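PDB 4EHX: tetraacyldisaccharide 4'-kinase from Aquifex aeolicus, which transfers the gamma-phosphate of ATP to the 4'-position of a tetraacyldisaccharide 1-phosphate, forming lipid IVA in the lipid A pathway. Local coordinates for residues V55-D60 / F296-E301; S49-F54 / I136-F141. All coordinates share one frame; numbering follows the deposited sequence.

Contact 1: residues V55-D60 / F296-E301; sequences VMYLAD and FKVKLE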
loop_
_atom_site.group_PDB
_atom_site.type_symbol
_atom_site.label_atom_id
_atom_site.label_comp_id
_atom_site.label_asym_id
_atom_site.label_seq_id
_atom_site.Cartn_x
_atom_site.Cartn_y
_atom_site.Cartn_z
ATOM N N VAL A 55 -2.785 0.237 5.320
ATOM C CA VAL A 55 -3.542 -1.016 5.273
ATOM C C VAL A 55 -3.171 -1.920 6.453
ATOM O O VAL A 55 -4.047 -2.484 7.117
ATOM C CB VAL A 55 -3.355 -1.762 3.915
ATOM C CG1 VAL A 55 -3.994 -3.125 3.978
ATOM C CG2 VAL A 55 -3.969 -0.929 2.783
ATOM N N MET A 56 -1.875 -2.050 6.727
ATOM C CA MET A 56 -1.415 -2.863 7.862
ATOM C C MET A 56 -1.991 -2.327 9.166
ATOM O O MET A 56 -2.460 -3.078 10.021
ATOM C CB MET A 56 0.110 -2.836 7.951
ATOM C CG MET A 56 0.815 -3.522 6.784
ATOM S SD MET A 56 2.577 -3.085 6.749
ATOM C CE MET A 56 3.113 -3.870 8.270
ATOM N N TYR A 57 -1.928 -1.011 9.314
ATOM C CA TYR A 57 -2.442 -0.333 10.494
ATOM C C TYR A 57 -3.942 -0.575 10.676
ATOM O O TYR A 57 -4.412 -0.904 11.769
ATOM C CB TYR A 57 -2.139 1.162 10.387
ATOM C CG TYR A 57 -2.902 1.992 11.382
ATOM C CD1 TYR A 57 -2.442 2.145 12.690
ATOM C CD2 TYR A 57 -4.081 2.633 11.015
ATOM C CE1 TYR A 57 -3.153 2.911 13.610
ATOM C CE2 TYR A 57 -4.791 3.399 11.917
ATOM C CZ TYR A 57 -4.328 3.531 13.212
ATOM O OH TYR A 57 -5.053 4.289 14.097
ATOM N N LEU A 58 -4.689 -0.418 9.589
ATOM C CA LEU A 58 -6.131 -0.630 9.602
ATOM C C LEU A 58 -6.487 -2.085 9.909
ATOM O O LEU A 58 -7.397 -2.364 10.693
ATOM C CB LEU A 58 -6.715 -0.215 8.236
ATOM C CG LEU A 58 -8.199 -0.460 7.993
ATOM C CD1 LEU A 58 -9.022 0.336 9.007
ATOM C CD2 LEU A 58 -8.552 -0.051 6.544
ATOM N N ALA A 59 -5.762 -3.022 9.306
ATOM C CA ALA A 59 -6.050 -4.431 9.557
ATOM C C ALA A 59 -5.844 -4.745 11.040
ATOM O O ALA A 59 -6.599 -5.524 11.633
ATOM C CB ALA A 59 -5.180 -5.339 8.667
ATOM N N ASP A 60 -4.845 -4.110 11.649
ATOM C CA ASP A 60 -4.604 -4.274 13.077
ATOM C C ASP A 60 -5.739 -3.712 13.941
ATOM O O ASP A 60 -6.066 -4.271 14.990
ATOM C CB ASP A 60 -3.268 -3.638 13.498
ATOM C CG ASP A 60 -3.000 -3.798 14.985
ATOM O OD1 ASP A 60 -2.590 -4.906 15.373
ATOM O OD2 ASP A 60 -3.218 -2.839 15.768
ATOM N N PHE A 296 8.546 0.231 9.921
ATOM C CA PHE A 296 7.969 1.447 10.462
ATOM C C PHE A 296 6.561 1.165 10.971
ATOM O O PHE A 296 5.905 0.232 10.513
ATOM C CB PHE A 296 7.948 2.532 9.388
ATOM C CG PHE A 296 9.306 3.041 9.035
ATOM C CD1 PHE A 296 10.144 2.304 8.217
ATOM C CD2 PHE A 296 9.759 4.252 9.535
ATOM C CE1 PHE A 296 11.408 2.772 7.899
ATOM C CE2 PHE A 296 11.014 4.724 9.221
ATOM C CZ PHE A 296 11.845 3.978 8.403
ATOM N N LYS A 297 6.109 1.956 11.938
ATOM C CA LYS A 297 4.758 1.809 12.459
ATOM C C LYS A 297 4.010 3.101 12.202
ATOM O O LYS A 297 4.615 4.174 12.196
ATOM C CB LYS A 297 4.781 1.485 13.958
ATOM C CG LYS A 297 5.248 0.066 14.282
ATOM C CD LYS A 297 4.311 -0.974 13.681
ATOM C CE LYS A 297 4.860 -2.385 13.835
ATOM N NZ LYS A 297 5.027 -2.782 15.256
ATOM N N VAL A 298 2.706 2.993 11.956
ATOM C CA VAL A 298 1.870 4.166 11.759
ATOM C C VAL A 298 1.445 4.701 13.110
ATOM O O VAL A 298 1.039 3.948 13.993
ATOM C CB VAL A 298 0.590 3.853 10.935
ATOM C CG1 VAL A 298 -0.479 4.923 11.182
ATOM C CG2 VAL A 298 0.917 3.734 9.452
ATOM N N LYS A 299 1.548 6.010 13.269
ATOM C CA LYS A 299 0.991 6.672 14.429
ATOM C C LYS A 299 -0.041 7.628 13.876
ATOM O O LYS A 299 0.297 8.521 13.097
ATOM C CB LYS A 299 2.065 7.464 15.164
ATOM C CG LYS A 299 3.317 6.652 15.492
ATOM C CD LYS A 299 3.031 5.640 16.577
ATOM C CE LYS A 299 4.327 4.935 17.027
ATOM N NZ LYS A 299 4.045 3.907 18.065
ATOM N N LEU A 300 -1.290 7.444 14.276
ATOM C CA LEU A 300 -2.380 8.252 13.731
ATOM C C LEU A 300 -3.010 9.132 14.797
ATOM O O LEU A 300 -3.406 8.640 15.843
ATOM C CB LEU A 300 -3.457 7.330 13.166
ATOM C CG LEU A 300 -4.460 7.971 12.198
ATOM C CD1 LEU A 300 -3.810 8.120 10.848
ATOM C CD2 LEU A 300 -5.703 7.114 12.073
ATOM N N GLU A 301 -3.143 10.426 14.525
ATOM C CA GLU A 301 -3.835 11.317 15.449
ATOM C C GLU A 301 -5.341 11.016 15.505
ATOM O O GLU A 301 -5.938 10.643 14.497
ATOM C CB GLU A 301 -3.607 12.782 15.066
ATOM C CG GLU A 301 -2.183 13.250 15.239
ATOM C CD GLU A 301 -2.051 14.760 15.132
ATOM O OE1 GLU A 301 -3.083 15.441 14.938
ATOM O OE2 GLU A 301 -0.914 15.263 15.243
#
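Y57 lies against V298 and L300 in an apolar helix-on-strand contact, where the helix that follows the P-loop, 51-61, meets strand 291-300 of this P-loop kinase. It illustrates how one aromatic side chain can carry a whole interface: the tyrosine spans two residues of the strand that are two positions apart and so project from the same face of it. The two backbones come closest at Y57 and V298, whose CA atoms are 6.4 Å apart.

V298 takes the root of the ring and L300 its end. The CG1 methyl of V298 sits over one face of the tyrosine, 4.0 Å from the ring centroid and 22° off the ring normal, a CH-pi contact displaced toward the CG-CD1 rim, with V298 CG1 3.7 Å from Y57 CD1. The valine can offer this methyl because CG1 stands anti to its backbone N (chi1 159°), which leaves CG2 nearer to Y57 CB. Further out, L300 CD2 approaches the ring obliquely, 3.8 Å from Y57 CE2.

The hydroxyl is held by a different element: Y57 OH is hydrogen-bonded to E303, and L306 on helix 303-312 touches both Y57 and L300. Helix, strand and C-terminal helix therefore converge on this one ring. An alanine here is likely to leave the V298 and L300 methyls without the surface they rest on and E303 without its hydroxyl partner. Along one edge the strand pairs through its backbone with strand 201-212, K299 bonding to F205. Beside its polar bond the phenol oxygen is also flanked by aliphatic carbon, with L300 CB 3.6 Å from Y57 OH.

Contact 2: residues S49-F54 / I136-F141; sequences SGKTSF and ILDDGF
K51 reaches across from the start of helix 51-61 to D138 and D139, and its path shows how a P-loop lysine can meet an acidic strand end through water. From CB the chain leaves with CG anti to the backbone N (chi1 176°), heading for strand 134-138; CB and CG themselves make no close approach to the two aspartates. Bends at chi2 and chi3 then bring CD beside D139, where K51 CD lies 3.7 Å from the backbone D139 N and 4.0 Å from D139 CB. CE carries the ammonium on toward D138. K51 NZ stops 4.1 Å from D138 OD2, too far for a salt bridge, and a water fills the step: it accepts from K51 NZ at 2.8 Å and donates to D138 OD2 at 2.6 Å. S71 OG also bonds D138 OD2, while R171 forms a salt bridge with D139. K51 belongs to the predicted ATP-binding P-loop, and D138-D139 sit where a Walker B motif would be expected. G50 is the N-cap of helix 51-61, which packs on strand 38-43 through K51 and F54, while strand 134-138 runs parallel between 38-43 and 67-71.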
loop_
_atom_site.group_PDB
_atom_site.type_symbol
_atom_site.label_atom_id
_atom_site.label_comp_id
_atom_site.label_asym_id
_atom_site.label_seq_id
_atom_site.Cartn_x
_atom_site.Cartn_y
_atom_site.Cartn_z
ATOM N N SER A 49 3.050 6.426 -1.173
ATOM C CA SER A 49 1.694 6.736 -0.724
ATOM C C SER A 49 1.454 6.558 0.769
ATOM O O SER A 49 0.622 7.252 1.360
ATOM C CB SER A 49 0.701 5.851 -1.477
ATOM O OG SER A 49 -0.623 6.116 -1.056
ATOM N N GLY A 50 2.161 5.616 1.378
ATOM C CA GLY A 50 1.874 5.241 2.752
ATOM C C GLY A 50 0.670 4.326 2.785
ATOM O O GLY A 50 0.219 3.902 3.851
ATOM N N LYS A 51 0.143 3.998 1.609
ATOM C CA LYS A 51 -1.043 3.153 1.549
ATOM C C LYS A 51 -0.790 1.773 2.158
ATOM O O LYS A 51 -1.632 1.245 2.875
ATOM C CB LYS A 51 -1.527 3.001 0.104
ATOM C CG LYS A 51 -2.689 2.058 -0.043
ATOM C CD LYS A 51 -2.491 1.126 -1.228
ATOM C CE LYS A 51 -1.365 0.138 -0.964
ATOM N NZ LYS A 51 -1.096 -0.706 -2.148
ATOM N N THR A 52 0.362 1.185 1.852
ATOM C CA THR A 52 0.694 -0.137 2.387
ATOM C C THR A 52 0.744 -0.092 3.915
ATOM O O THR A 52 0.121 -0.921 4.589
ATOM C CB THR A 52 2.027 -0.668 1.814
ATOM O OG1 THR A 52 1.935 -0.711 0.387
ATOM C CG2 THR A 52 2.312 -2.076 2.322
ATOM N N SER A 53 1.475 0.877 4.463
ATOM C CA SER A 53 1.522 1.043 5.919
ATOM C C SER A 53 0.138 1.241 6.520
ATOM O O SER A 53 -0.178 0.694 7.586
ATOM C CB SER A 53 2.424 2.218 6.322
ATOM O OG SER A 53 3.765 1.958 5.992
ATOM N N PHE A 54 -0.701 2.034 5.860
ATOM C CA PHE A 54 -2.016 2.281 6.409
ATOM C C PHE A 54 -2.884 1.029 6.385
ATOM O O PHE A 54 -3.654 0.787 7.310
ATOM C CB PHE A 54 -2.744 3.447 5.708
ATOM C CG PHE A 54 -4.006 3.828 6.402
ATOM C CD1 PHE A 54 -3.973 4.627 7.548
ATOM C CD2 PHE A 54 -5.225 3.349 5.957
ATOM C CE1 PHE A 54 -5.140 4.952 8.227
ATOM C CE2 PHE A 54 -6.387 3.657 6.636
ATOM C CZ PHE A 54 -6.349 4.467 7.768
ATOM N N ILE A 136 -11.053 -5.071 3.067
ATOM C CA ILE A 136 -10.329 -3.823 2.877
ATOM C C ILE A 136 -9.874 -3.808 1.420
ATOM O O ILE A 136 -9.243 -4.761 0.951
ATOM C CB ILE A 136 -9.084 -3.736 3.791
ATOM C CG1 ILE A 136 -9.483 -3.679 5.278
ATOM C CG2 ILE A 136 -8.220 -2.537 3.413
ATOM C CD1 ILE A 136 -8.292 -3.967 6.217
ATOM N N LEU A 137 -10.189 -2.739 0.699
ATOM C CA LEU A 137 -9.663 -2.625 -0.651
ATOM C C LEU A 137 -8.323 -1.932 -0.499
ATOM O O LEU A 137 -8.238 -0.814 0.031
ATOM C CB LEU A 137 -10.566 -1.760 -1.549
ATOM C CG LEU A 137 -12.079 -2.005 -1.497
ATOM C CD1 LEU A 137 -12.789 -1.178 -2.602
ATOM C CD2 LEU A 137 -12.397 -3.491 -1.679
ATOM N N ASP A 138 -7.258 -2.582 -0.931
ATOM C CA ASP A 138 -6.016 -1.848 -0.961
ATOM C C ASP A 138 -6.009 -1.164 -2.335
ATOM O O ASP A 138 -6.191 -1.791 -3.382
ATOM C CB ASP A 138 -4.788 -2.716 -0.661
ATOM C CG ASP A 138 -4.420 -3.613 -1.799
ATOM O OD1 ASP A 138 -5.288 -3.829 -2.654
ATOM O OD2 ASP A 138 -3.272 -4.114 -1.834
ATOM N N ASP A 139 -5.858 0.135 -2.321
ATOM C CA ASP A 139 -5.872 0.876 -3.555
ATOM C C ASP A 139 -7.231 0.797 -4.265
ATOM O O ASP A 139 -7.328 0.409 -5.431
ATOM C CB ASP A 139 -4.734 0.414 -4.469
ATOM C CG ASP A 139 -4.382 1.468 -5.486
ATOM O OD1 ASP A 139 -4.593 2.651 -5.150
ATOM O OD2 ASP A 139 -3.940 1.135 -6.604
ATOM N N GLY A 140 -8.282 1.196 -3.560
ATOM C CA GLY A 140 -9.618 1.028 -4.085
ATOM C C GLY A 140 -10.363 2.318 -4.367
ATOM O O GLY A 140 -11.534 2.263 -4.742
ATOM N N PHE A 141 -9.715 3.474 -4.207
ATOM C CA PHE A 141 -10.434 4.762 -4.400
ATOM C C PHE A 141 -11.061 4.941 -5.799
ATOM O O PHE A 141 -12.177 5.458 -5.939
ATOM C CB PHE A 141 -9.525 5.968 -4.085
ATOM C CG PHE A 141 -10.268 7.274 -3.928
ATOM C CD1 PHE A 141 -11.019 7.538 -2.782
ATOM C CD2 PHE A 141 -10.193 8.252 -4.906
ATOM C CE1 PHE A 141 -11.703 8.761 -2.635
ATOM C CE2 PHE A 141 -10.854 9.480 -4.764
ATOM C CZ PHE A 141 -11.613 9.728 -3.629
HETATM O O HOH W 1 -0.916 -3.398 -2.773
#

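Contacts 1 and 2 have centres about 11 Å apart and share helix 51-61, whose first turn serves contact 2 and whose following turns serve contact 1. Along the chain the segments alternate: 49-54, 55-60, 136-141, then 296-301, so one early helix is met by a strand from mid-chain and another from near the C-terminus. The contacts also touch directly, with V298 CG2 3.7 Å from S53 O and L58 CG 3.9 Å from I136 CD1. The general lesson is that the helix behind the P-loop has the predicted nucleotide site and strand 134-138 at its start, through contact 2, and the long strand 291-300, which pairs with 201-212 and 275-277, further along, through contact 1.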